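Local coordinates for protein lactaldehyde dehydrogenase (Escherichia coli, PDB 2IMP) that oxidises L-lactaldehyde irreversibly to L-lactate with NAD+, and glycolaldehyde to glycolate, serving the breakdown of fucose and rhamnose, at residues A[325-338]-A[356-368]. Residues are numbered along the deposited sequence; the frame is centred on the assembly and turned at random.
With NAI (1,4-dihydronicotinamide adenine dinucleotide), chain D.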
ATOM      1  N   MET A 325     -12.975 -12.295 -39.524  1.00 28.71           N
ATOM      2  CA  MET A 325     -11.658 -11.776 -39.861  1.00 27.72           C
ATOM      3  C   MET A 325     -11.611 -10.749 -41.006  1.00 25.25           C
ATOM      4  O   MET A 325     -12.294 -10.896 -42.019  1.00 26.08           O
ATOM      5  CB  MET A 325     -10.742 -12.947 -40.198  1.00 30.18           C
ATOM      6  CG  MET A 325      -9.350 -12.561 -40.640  1.00 34.18           C
ATOM      7  SD  MET A 325      -8.363 -14.039 -40.856  1.00 41.15           S
ATOM      8  CE  MET A 325      -8.299 -14.599 -39.134  1.00 37.67           C
ATOM      9  N   GLY A 326     -10.796  -9.717 -40.818  1.00 22.83           N
ATOM     10  CA  GLY A 326     -10.636  -8.696 -41.832  1.00 19.99           C
ATOM     11  C   GLY A 326      -9.290  -8.872 -42.515  1.00 19.24           C
ATOM     12  O   GLY A 326      -8.642  -9.904 -42.357  1.00 17.36           O
ATOM     13  N   PRO A 327      -8.835  -7.881 -43.285  1.00 19.99           N
ATOM     14  CA  PRO A 327      -7.543  -8.003 -43.964  1.00 21.38           C
ATOM     15  C   PRO A 327      -6.367  -7.605 -43.045  1.00 23.05           C
ATOM     16  O   PRO A 327      -6.569  -6.995 -41.993  1.00 22.91           O
ATOM     17  CB  PRO A 327      -7.688  -7.028 -45.117  1.00 20.91           C
ATOM     18  CG  PRO A 327      -8.439  -5.903 -44.464  1.00 19.74           C
ATOM     19  CD  PRO A 327      -9.519  -6.637 -43.683  1.00 19.93           C
ATOM     20  N   LEU A 328      -5.155  -7.976 -43.444  1.00 24.43           N
ATOM     21  CA  LEU A 328      -3.980  -7.582 -42.690  1.00 24.81           C
ATOM     22  C   LEU A 328      -3.721  -6.071 -42.902  1.00 25.92           C
ATOM     23  O   LEU A 328      -4.180  -5.508 -43.901  1.00 25.65           O
ATOM     24  CB  LEU A 328      -2.764  -8.394 -43.137  1.00 25.06           C
ATOM     25  CG  LEU A 328      -2.839  -9.903 -42.905  1.00 26.37           C
ATOM     26  CD1 LEU A 328      -1.494 -10.533 -43.245  1.00 27.43           C
ATOM     27  CD2 LEU A 328      -3.195 -10.187 -41.453  1.00 26.91           C
ATOM     28  N   ILE A 329      -3.001  -5.434 -41.984  1.00 25.78           N
ATOM     29  CA  ILE A 329      -2.758  -3.995 -42.077  1.00 25.22           C
ATOM     30  C   ILE A 329      -2.177  -3.476 -43.416  1.00 25.87           C
ATOM     31  O   ILE A 329      -2.690  -2.510 -43.981  1.00 25.87           O
ATOM     32  CB  ILE A 329      -1.862  -3.500 -40.902  1.00 23.07           C
ATOM     33  CG1 ILE A 329      -1.896  -1.972 -40.827  1.00 22.00           C
ATOM     34  CG2 ILE A 329      -0.438  -3.988 -41.082  1.00 24.11           C
ATOM     35  CD1 ILE A 329      -3.288  -1.396 -40.616  1.00 18.74           C
ATOM     36  N   ASN A 330      -1.122  -4.112 -43.912  1.00 27.73           N
ATOM     37  CA  ASN A 330      -0.516  -3.680 -45.167  1.00 28.43           C
ATOM     38  C   ASN A 330       0.203  -4.792 -45.969  1.00 29.50           C
ATOM     39  O   ASN A 330       0.289  -5.937 -45.530  1.00 29.03           O
ATOM     40  CB  ASN A 330       0.468  -2.534 -44.911  1.00 27.60           C
ATOM     41  CG  ASN A 330       1.521  -2.888 -43.874  1.00 28.67           C
ATOM     42  OD1 ASN A 330       2.078  -3.987 -43.885  1.00 25.57           O
ATOM     43  ND2 ASN A 330       1.805  -1.949 -42.973  1.00 29.07           N
ATOM     44  N   ALA A 331       0.712  -4.417 -47.138  1.00 31.52           N
ATOM     45  CA  ALA A 331       1.415  -5.338 -48.019  1.00 32.35           C
ATOM     46  C   ALA A 331       2.582  -6.095 -47.358  1.00 33.45           C
ATOM     47  O   ALA A 331       2.662  -7.321 -47.445  1.00 34.52           O
ATOM     48  CB  ALA A 331       1.918  -4.588 -49.250  1.00 33.10           C
ATOM     49  N   ALA A 332       3.481  -5.362 -46.712  1.00 33.98           N
ATOM     50  CA  ALA A 332       4.614  -5.998 -46.056  1.00 33.65           C
ATOM     51  C   ALA A 332       4.185  -7.044 -45.029  1.00 33.58           C
ATOM     52  O   ALA A 332       4.813  -8.093 -44.898  1.00 34.27           O
ATOM     53  CB  ALA A 332       5.472  -4.959 -45.391  1.00 35.20           C
ATOM     54  N   ALA A 333       3.116  -6.734 -44.305  1.00 33.63           N
ATOM     55  CA  ALA A 333       2.582  -7.653 -43.314  1.00 33.28           C
ATOM     56  C   ALA A 333       2.163  -8.981 -43.964  1.00 33.77           C
ATOM     57  O   ALA A 333       2.523 -10.063 -43.493  1.00 34.33           O
ATOM     58  CB  ALA A 333       1.392  -7.018 -42.603  1.00 31.57           C
ATOM     59  N   LEU A 334       1.408  -8.868 -45.055  1.00 34.44           N
ATOM     60  CA  LEU A 334       0.963 -10.037 -45.799  1.00 35.51           C
ATOM     61  C   LEU A 334       2.154 -10.865 -46.317  1.00 37.52           C
ATOM     62  O   LEU A 334       2.198 -12.081 -46.149  1.00 37.70           O
ATOM     63  CB  LEU A 334       0.083  -9.609 -46.977  1.00 34.26           C
ATOM     64  CG  LEU A 334      -0.468 -10.723 -47.874  1.00 34.15           C
ATOM     65  CD1 LEU A 334      -1.276 -11.705 -47.041  1.00 34.76           C
ATOM     66  CD2 LEU A 334      -1.332 -10.121 -48.960  1.00 33.50           C
ATOM     67  N   GLU A 335       3.115 -10.180 -46.934  1.00 39.70           N
ATOM     68  CA  GLU A 335       4.304 -10.844 -47.445  1.00 42.42           C
ATOM     69  C   GLU A 335       5.073 -11.618 -46.366  1.00 42.95           C
ATOM     70  O   GLU A 335       5.454 -12.770 -46.572  1.00 43.11           O
ATOM     71  CB  GLU A 335       5.241  -9.830 -48.098  1.00 44.58           C
ATOM     72  CG  GLU A 335       4.773  -9.332 -49.451  1.00 48.98           C
ATOM     73  CD  GLU A 335       5.750  -8.354 -50.072  1.00 51.62           C
ATOM     74  OE1 GLU A 335       6.959  -8.676 -50.118  1.00 52.50           O
ATOM     75  OE2 GLU A 335       5.313  -7.269 -50.518  1.00 52.86           O
ATOM     76  N   ARG A 336       5.296 -10.981 -45.222  1.00 44.21           N
ATOM     77  CA  ARG A 336       6.000 -11.651 -44.142  1.00 45.85           C
ATOM     78  C   ARG A 336       5.278 -12.920 -43.648  1.00 45.46           C
ATOM     79  O   ARG A 336       5.918 -13.901 -43.270  1.00 44.63           O
ATOM     80  CB  ARG A 336       6.240 -10.688 -42.974  1.00 48.51           C
ATOM     81  CG  ARG A 336       7.295  -9.625 -43.274  1.00 53.85           C
ATOM     82  CD  ARG A 336       7.811  -8.957 -42.005  1.00 58.41           C
ATOM     83  NE  ARG A 336       6.779  -8.178 -41.328  1.00 62.83           N
ATOM     84  CZ  ARG A 336       6.299  -7.018 -41.767  1.00 64.92           C
ATOM     85  NH1 ARG A 336       6.760  -6.483 -42.891  1.00 66.25           N
ATOM     86  NH2 ARG A 336       5.341  -6.400 -41.091  1.00 65.14           N
ATOM     87  N   VAL A 337       3.948 -12.890 -43.659  1.00 45.58           N
ATOM     88  CA  VAL A 337       3.188 -14.062 -43.249  1.00 45.63           C
ATOM     89  C   VAL A 337       3.422 -15.236 -44.216  1.00 44.88           C
ATOM     90  O   VAL A 337       3.692 -16.358 -43.791  1.00 44.90           O
ATOM     91  CB  VAL A 337       1.676 -13.769 -43.193  1.00 45.58           C
ATOM     92  CG1 VAL A 337       0.930 -14.992 -42.673  1.00 44.67           C
ATOM     93  CG2 VAL A 337       1.415 -12.572 -42.301  1.00 46.63           C
ATOM     94  N   GLU A 338       3.318 -14.949 -45.511  1.00 44.93           N
ATOM     95  CA  GLU A 338       3.549 -15.956 -46.538  1.00 45.79           C
ATOM     96  C   GLU A 338       4.919 -16.634 -46.362  1.00 45.62           C
ATOM     97  O   GLU A 338       5.025 -17.858 -46.267  1.00 45.16           O
ATOM     98  CB  GLU A 338       3.522 -15.322 -47.929  1.00 46.37           C
ATOM     99  CG  GLU A 338       2.297 -14.504 -48.260  1.00 48.66           C
ATOM    100  CD  GLU A 338       2.370 -13.923 -49.665  1.00 51.15           C
ATOM    101  OE1 GLU A 338       2.466 -14.711 -50.632  1.00 52.39           O
ATOM    102  OE2 GLU A 338       2.336 -12.679 -49.805  1.00 52.16           O
ATOM    103  N   LYS A 356      -2.092 -20.803 -47.681  1.00 41.82           N
ATOM    104  CA  LYS A 356      -1.960 -20.215 -49.010  1.00 42.94           C
ATOM    105  C   LYS A 356      -2.540 -18.794 -49.104  1.00 43.04           C
ATOM    106  O   LYS A 356      -3.745 -18.598 -48.969  1.00 43.65           O
ATOM    107  CB  LYS A 356      -2.643 -21.114 -50.045  1.00 43.89           C
ATOM    108  CG  LYS A 356      -2.537 -20.624 -51.482  1.00 44.54           C
ATOM    109  CD  LYS A 356      -1.134 -20.791 -52.041  1.00 45.58           C
ATOM    110  CE  LYS A 356      -1.088 -20.423 -53.517  1.00 45.71           C
ATOM    111  NZ  LYS A 356       0.275 -20.574 -54.098  1.00 45.63           N
ATOM    112  N   ALA A 357      -1.677 -17.816 -49.336  1.00 43.44           N
ATOM    113  CA  ALA A 357      -2.124 -16.434 -49.424  1.00 43.65           C
ATOM    114  C   ALA A 357      -3.099 -16.136 -50.578  1.00 44.05           C
ATOM    115  O   ALA A 357      -2.953 -16.654 -51.684  1.00 43.81           O
ATOM    116  CB  ALA A 357      -0.922 -15.511 -49.518  1.00 43.56           C
ATOM    117  N   VAL A 358      -4.099 -15.313 -50.288  1.00 45.26           N
ATOM    118  CA  VAL A 358      -5.080 -14.907 -51.284  1.00 46.33           C
ATOM    119  C   VAL A 358      -4.512 -13.816 -52.214  1.00 47.31           C
ATOM    120  O   VAL A 358      -3.757 -12.955 -51.764  1.00 47.95           O
ATOM    121  CB  VAL A 358      -6.352 -14.347 -50.605  1.00 46.04           C
ATOM    122  CG1 VAL A 358      -7.331 -13.850 -51.656  1.00 46.40           C
ATOM    123  CG2 VAL A 358      -6.994 -15.416 -49.742  1.00 46.36           C
ATOM    124  N   GLU A 359      -4.863 -13.857 -53.495  1.00 48.00           N
ATOM    125  CA  GLU A 359      -4.357 -12.856 -54.422  1.00 49.08           C
ATOM    126  C   GLU A 359      -5.443 -11.963 -55.065  1.00 48.08           C
ATOM    127  O   GLU A 359      -6.327 -12.443 -55.772  1.00 48.70           O
ATOM    128  CB  GLU A 359      -3.513 -13.531 -55.508  1.00 51.94           C
ATOM    129  CG  GLU A 359      -2.693 -12.558 -56.345  1.00 56.29           C
ATOM    130  CD  GLU A 359      -1.532 -13.233 -57.061  1.00 59.21           C
ATOM    131  OE1 GLU A 359      -1.774 -14.136 -57.892  1.00 59.70           O
ATOM    132  OE2 GLU A 359      -0.371 -12.856 -56.789  1.00 61.13           O
ATOM    133  N   GLY A 360      -5.352 -10.666 -54.792  1.00 46.67           N
ATOM    134  CA  GLY A 360      -6.308  -9.711 -55.319  1.00 45.60           C
ATOM    135  C   GLY A 360      -6.286  -8.437 -54.493  1.00 44.98           C
ATOM    136  O   GLY A 360      -5.290  -8.145 -53.833  1.00 45.06           O
ATOM    137  N   LYS A 361      -7.378  -7.679 -54.529  1.00 44.46           N
ATOM    138  CA  LYS A 361      -7.479  -6.434 -53.769  1.00 44.41           C
ATOM    139  C   LYS A 361      -7.364  -6.623 -52.240  1.00 42.74           C
ATOM    140  O   LYS A 361      -7.863  -7.603 -51.690  1.00 40.95           O
ATOM    141  CB  LYS A 361      -8.804  -5.734 -54.083  1.00 46.42           C
ATOM    142  CG  LYS A 361      -8.910  -5.169 -55.489  1.00 49.30           C
ATOM    143  CD  LYS A 361      -7.952  -4.007 -55.690  1.00 51.33           C
ATOM    144  CE  LYS A 361      -8.156  -3.350 -57.046  1.00 52.31           C
ATOM    145  NZ  LYS A 361      -7.262  -2.172 -57.228  1.00 53.32           N
ATOM    146  N   GLY A 362      -6.711  -5.678 -51.573  1.00 42.20           N
ATOM    147  CA  GLY A 362      -6.554  -5.777 -50.133  1.00 40.31           C
ATOM    148  C   GLY A 362      -5.487  -6.787 -49.757  1.00 39.05           C
ATOM    149  O   GLY A 362      -4.837  -7.357 -50.631  1.00 38.65           O
ATOM    150  N   TYR A 363      -5.304  -7.011 -48.460  1.00 37.76           N
ATOM    151  CA  TYR A 363      -4.296  -7.956 -47.993  1.00 36.66           C
ATOM    152  C   TYR A 363      -4.865  -9.090 -47.129  1.00 35.72           C
ATOM    153  O   TYR A 363      -4.765  -9.063 -45.903  1.00 35.73           O
ATOM    154  CB  TYR A 363      -3.213  -7.211 -47.210  1.00 35.04           C
ATOM    155  CG  TYR A 363      -2.881  -5.872 -47.813  1.00 35.45           C
ATOM    156  CD1 TYR A 363      -3.473  -4.704 -47.329  1.00 35.28           C
ATOM    157  CD2 TYR A 363      -2.037  -5.775 -48.914  1.00 34.83           C
ATOM    158  CE1 TYR A 363      -3.238  -3.476 -47.933  1.00 35.23           C
ATOM    159  CE2 TYR A 363      -1.798  -4.553 -49.528  1.00 35.51           C
ATOM    160  CZ  TYR A 363      -2.402  -3.408 -49.035  1.00 35.76           C
ATOM    161  OH  TYR A 363      -2.191  -2.201 -49.660  1.00 36.23           O
ATOM    162  N   TYR A 364      -5.449 -10.087 -47.783  1.00 33.83           N
ATOM    163  CA  TYR A 364      -6.037 -11.197 -47.057  1.00 32.73           C
ATOM    164  C   TYR A 364      -5.207 -12.486 -46.988  1.00 32.80           C
ATOM    165  O   TYR A 364      -4.582 -12.900 -47.965  1.00 33.74           O
ATOM    166  CB  TYR A 364      -7.407 -11.543 -47.643  1.00 31.70           C
ATOM    167  CG  TYR A 364      -8.380 -10.397 -47.631  1.00 30.35           C
ATOM    168  CD1 TYR A 364      -8.396  -9.457 -48.661  1.00 29.83           C
ATOM    169  CD2 TYR A 364      -9.278 -10.238 -46.576  1.00 29.92           C
ATOM    170  CE1 TYR A 364      -9.280  -8.385 -48.638  1.00 30.13           C
ATOM    171  CE2 TYR A 364     -10.164  -9.172 -46.543  1.00 28.61           C
ATOM    172  CZ  TYR A 364     -10.163  -8.252 -47.572  1.00 29.37           C
ATOM    173  OH  TYR A 364     -11.047  -7.202 -47.532  1.00 32.09           O
ATOM    174  N   TYR A 365      -5.207 -13.092 -45.808  1.00 31.99           N
ATOM    175  CA  TYR A 365      -4.536 -14.359 -45.587  1.00 31.65           C
ATOM    176  C   TYR A 365      -5.476 -15.320 -44.840  1.00 31.76           C
ATOM    177  O   TYR A 365      -5.978 -14.994 -43.768  1.00 31.46           O
ATOM    178  CB  TYR A 365      -3.243 -14.183 -44.791  1.00 31.16           C
ATOM    179  CG  TYR A 365      -2.330 -15.383 -44.921  1.00 31.38           C
ATOM    180  CD1 TYR A 365      -1.546 -15.563 -46.061  1.00 31.04           C
ATOM    181  CD2 TYR A 365      -2.309 -16.380 -43.945  1.00 31.57           C
ATOM    182  CE1 TYR A 365      -0.767 -16.706 -46.229  1.00 31.72           C
ATOM    183  CE2 TYR A 365      -1.534 -17.529 -44.104  1.00 31.65           C
ATOM    184  CZ  TYR A 365      -0.770 -17.685 -45.251  1.00 30.99           C
ATOM    185  OH  TYR A 365      -0.035 -18.830 -45.436  1.00 31.22           O
ATOM    186  N   PRO A 366      -5.718 -16.506 -45.404  1.00 31.92           N
ATOM    187  CA  PRO A 366      -6.609 -17.489 -44.786  1.00 32.10           C
ATOM    188  C   PRO A 366      -6.170 -18.063 -43.426  1.00 32.21           C
ATOM    189  O   PRO A 366      -4.979 -18.243 -43.166  1.00 33.20           O
ATOM    190  CB  PRO A 366      -6.703 -18.572 -45.854  1.00 32.96           C
ATOM    191  CG  PRO A 366      -5.320 -18.570 -46.419  1.00 32.26           C
ATOM    192  CD  PRO A 366      -5.044 -17.084 -46.581  1.00 32.43           C
ATOM    193  N   PRO A 367      -7.143 -18.342 -42.544  1.00 30.68           N
ATOM    194  CA  PRO A 367      -6.812 -18.902 -41.239  1.00 30.67           C
ATOM    195  C   PRO A 367      -5.958 -20.153 -41.524  1.00 31.37           C
ATOM    196  O   PRO A 367      -6.385 -21.061 -42.240  1.00 30.67           O
ATOM    197  CB  PRO A 367      -8.181 -19.243 -40.661  1.00 30.53           C
ATOM    198  CG  PRO A 367      -9.033 -18.147 -41.201  1.00 29.65           C
ATOM    199  CD  PRO A 367      -8.589 -18.073 -42.647  1.00 31.27           C
ATOM    200  N   THR A 368      -4.755 -20.180 -40.974  1.00 31.79           N
ATOM    201  CA  THR A 368      -3.859 -21.292 -41.215  1.00 31.41           C
ATOM    202  C   THR A 368      -3.492 -22.117 -39.977  1.00 31.69           C
ATOM    203  O   THR A 368      -3.109 -21.576 -38.942  1.00 31.82           O
ATOM    204  CB  THR A 368      -2.570 -20.787 -41.881  1.00 31.71           C
ATOM    205  OG1 THR A 368      -2.904 -20.129 -43.109  1.00 30.34           O
ATOM    206  CG2 THR A 368      -1.616 -21.936 -42.157  1.00 32.13           C
TER
HETATM  207  PA  NAI D 506       5.974  -0.362 -35.361  0.50 26.44           P
HETATM  208  O1A NAI D 506       7.032  -0.338 -34.337  0.50 29.52           O
HETATM  209  O2A NAI D 506       6.515  -0.604 -36.774  0.50 27.21           O
HETATM  210  O5B NAI D 506       5.166   1.014 -35.308  0.50 24.58           O
HETATM  211  C5B NAI D 506       4.553   1.524 -34.133  0.50 19.43           C
HETATM  212  C4B NAI D 506       4.844   3.021 -33.939  0.50 15.44           C
HETATM  213  O4B NAI D 506       6.242   3.264 -33.773  0.50 12.67           O
HETATM  214  C3B NAI D 506       4.414   3.909 -35.118  0.50 13.56           C
HETATM  215  O3B NAI D 506       3.783   5.091 -34.634  0.50 13.82           O
HETATM  216  C2B NAI D 506       5.717   4.148 -35.854  0.50 11.93           C
HETATM  217  O2B NAI D 506       5.747   5.273 -36.693  0.50 12.63           O
HETATM  218  C1B NAI D 506       6.712   4.217 -34.724  0.50 13.34           C
HETATM  219  N9A NAI D 506       8.114   3.905 -35.132  0.50 12.70           N
HETATM  220  C8A NAI D 506       8.611   2.958 -36.025  0.50 11.76           C
HETATM  221  N7A NAI D 506       9.974   3.066 -36.063  0.50 12.60           N
HETATM  222  C5A NAI D 506      10.352   4.054 -35.223  0.50 12.38           C
HETATM  223  C6A NAI D 506      11.609   4.587 -34.869  0.50 13.56           C
HETATM  224  N6A NAI D 506      12.729   4.114 -35.411  0.50 13.95           N
HETATM  225  N1A NAI D 506      11.672   5.637 -33.940  0.50 13.21           N
HETATM  226  C2A NAI D 506      10.501   6.147 -33.363  0.50 11.45           C
HETATM  227  N3A NAI D 506       9.254   5.610 -33.719  0.50 11.41           N
HETATM  228  C4A NAI D 506       9.187   4.581 -34.628  0.50 12.26           C
HETATM  229  O3  NAI D 506       4.967  -1.522 -34.898  0.50 32.48           O
HETATM  230  PN  NAI D 506       3.508  -1.855 -35.499  0.50 38.95           P
HETATM  231  O1N NAI D 506       2.667  -0.646 -35.548  0.50 38.81           O
HETATM  232  O2N NAI D 506       2.980  -3.026 -34.721  0.50 38.34           O
HETATM  233  O5D NAI D 506       3.912  -2.378 -36.978  0.50 38.29           O
HETATM  234  C5D NAI D 506       3.758  -1.653 -38.172  0.50 41.04           C
HETATM  235  C4D NAI D 506       4.318  -2.510 -39.284  0.50 43.57           C
HETATM  236  O4D NAI D 506       4.427  -1.724 -40.466  0.50 43.78           O
HETATM  237  C3D NAI D 506       5.663  -3.269 -39.217  0.50 44.70           C
HETATM  238  O3D NAI D 506       5.434  -4.655 -39.049  0.50 44.16           O
HETATM  239  C2D NAI D 506       6.380  -2.953 -40.504  0.50 44.88           C
HETATM  240  O2D NAI D 506       7.035  -4.071 -41.059  0.50 44.82           O
HETATM  241  C1D NAI D 506       5.275  -2.399 -41.370  0.50 44.46           C
HETATM  242  N1N NAI D 506       5.829  -1.514 -42.444  0.50 45.88           N
HETATM  243  C2N NAI D 506       6.050  -0.170 -42.123  0.50 47.82           C
HETATM  244  C3N NAI D 506       6.571   0.710 -43.110  0.50 47.47           C
HETATM  245  C7N NAI D 506       6.813   2.168 -42.786  0.50 47.42           C
HETATM  246  O7N NAI D 506       7.320   2.997 -43.778  0.50 48.37           O
HETATM  247  N7N NAI D 506       6.564   2.705 -41.590  0.50 48.15           N
HETATM  248  C4N NAI D 506       6.856   0.191 -44.416  0.50 47.42           C
HETATM  249  C5N NAI D 506       6.626  -1.182 -44.722  0.50 47.29           C
HETATM  250  C6N NAI D 506       6.106  -2.027 -43.715  0.50 46.83           C
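Three consecutive tyrosines, Tyr363 to Tyr365, carry this contact, each offering a ring face to a different part of 325-338 in a CH-pi contact. The ring of Tyr363 lies flat against the start of helix 331-346: Asn330 CA sits over its face, 4.0 Å from the centroid, and Ala331 N lies above the rim on that same side, while Leu334 CD2, off the ring's edge, packs on Tyr363 CA and CB. Pro327 CB packs over Tyr364, 3.7 Å from the ring centroid. Tyr365 is sandwiched, with Val337 CG1 over the centre of one face and Pro366 CD on the other; its CG stands anti to the backbone N (chi1 -162°), which turns the ring face to Val337. Leu334 CD1 lies 3.9 Å from Tyr365 CB. At the far end Glu338 CG rests on Ala357 CB at 3.6 Å.

A short, fairly straight backbone bond ties the loops, Leu328 N to Tyr363 O at 2.7 Å. Within 325-338, Asn330 caps the helix, its OD1 accepting from Ala333 N at 3.0 Å.

An alanine replacing Tyr363 would probably leave the Asn330-Ala331 peptide without its ring cover and open a gap over Ala331 CB.

The helix turns to the cofactor: Arg336 NH2 reaches NAI O3D at 2.7 Å. Here the N-capped helix of an aldehyde dehydrogenase borders the NAD site, with the loop before strand 368-371 packed against it.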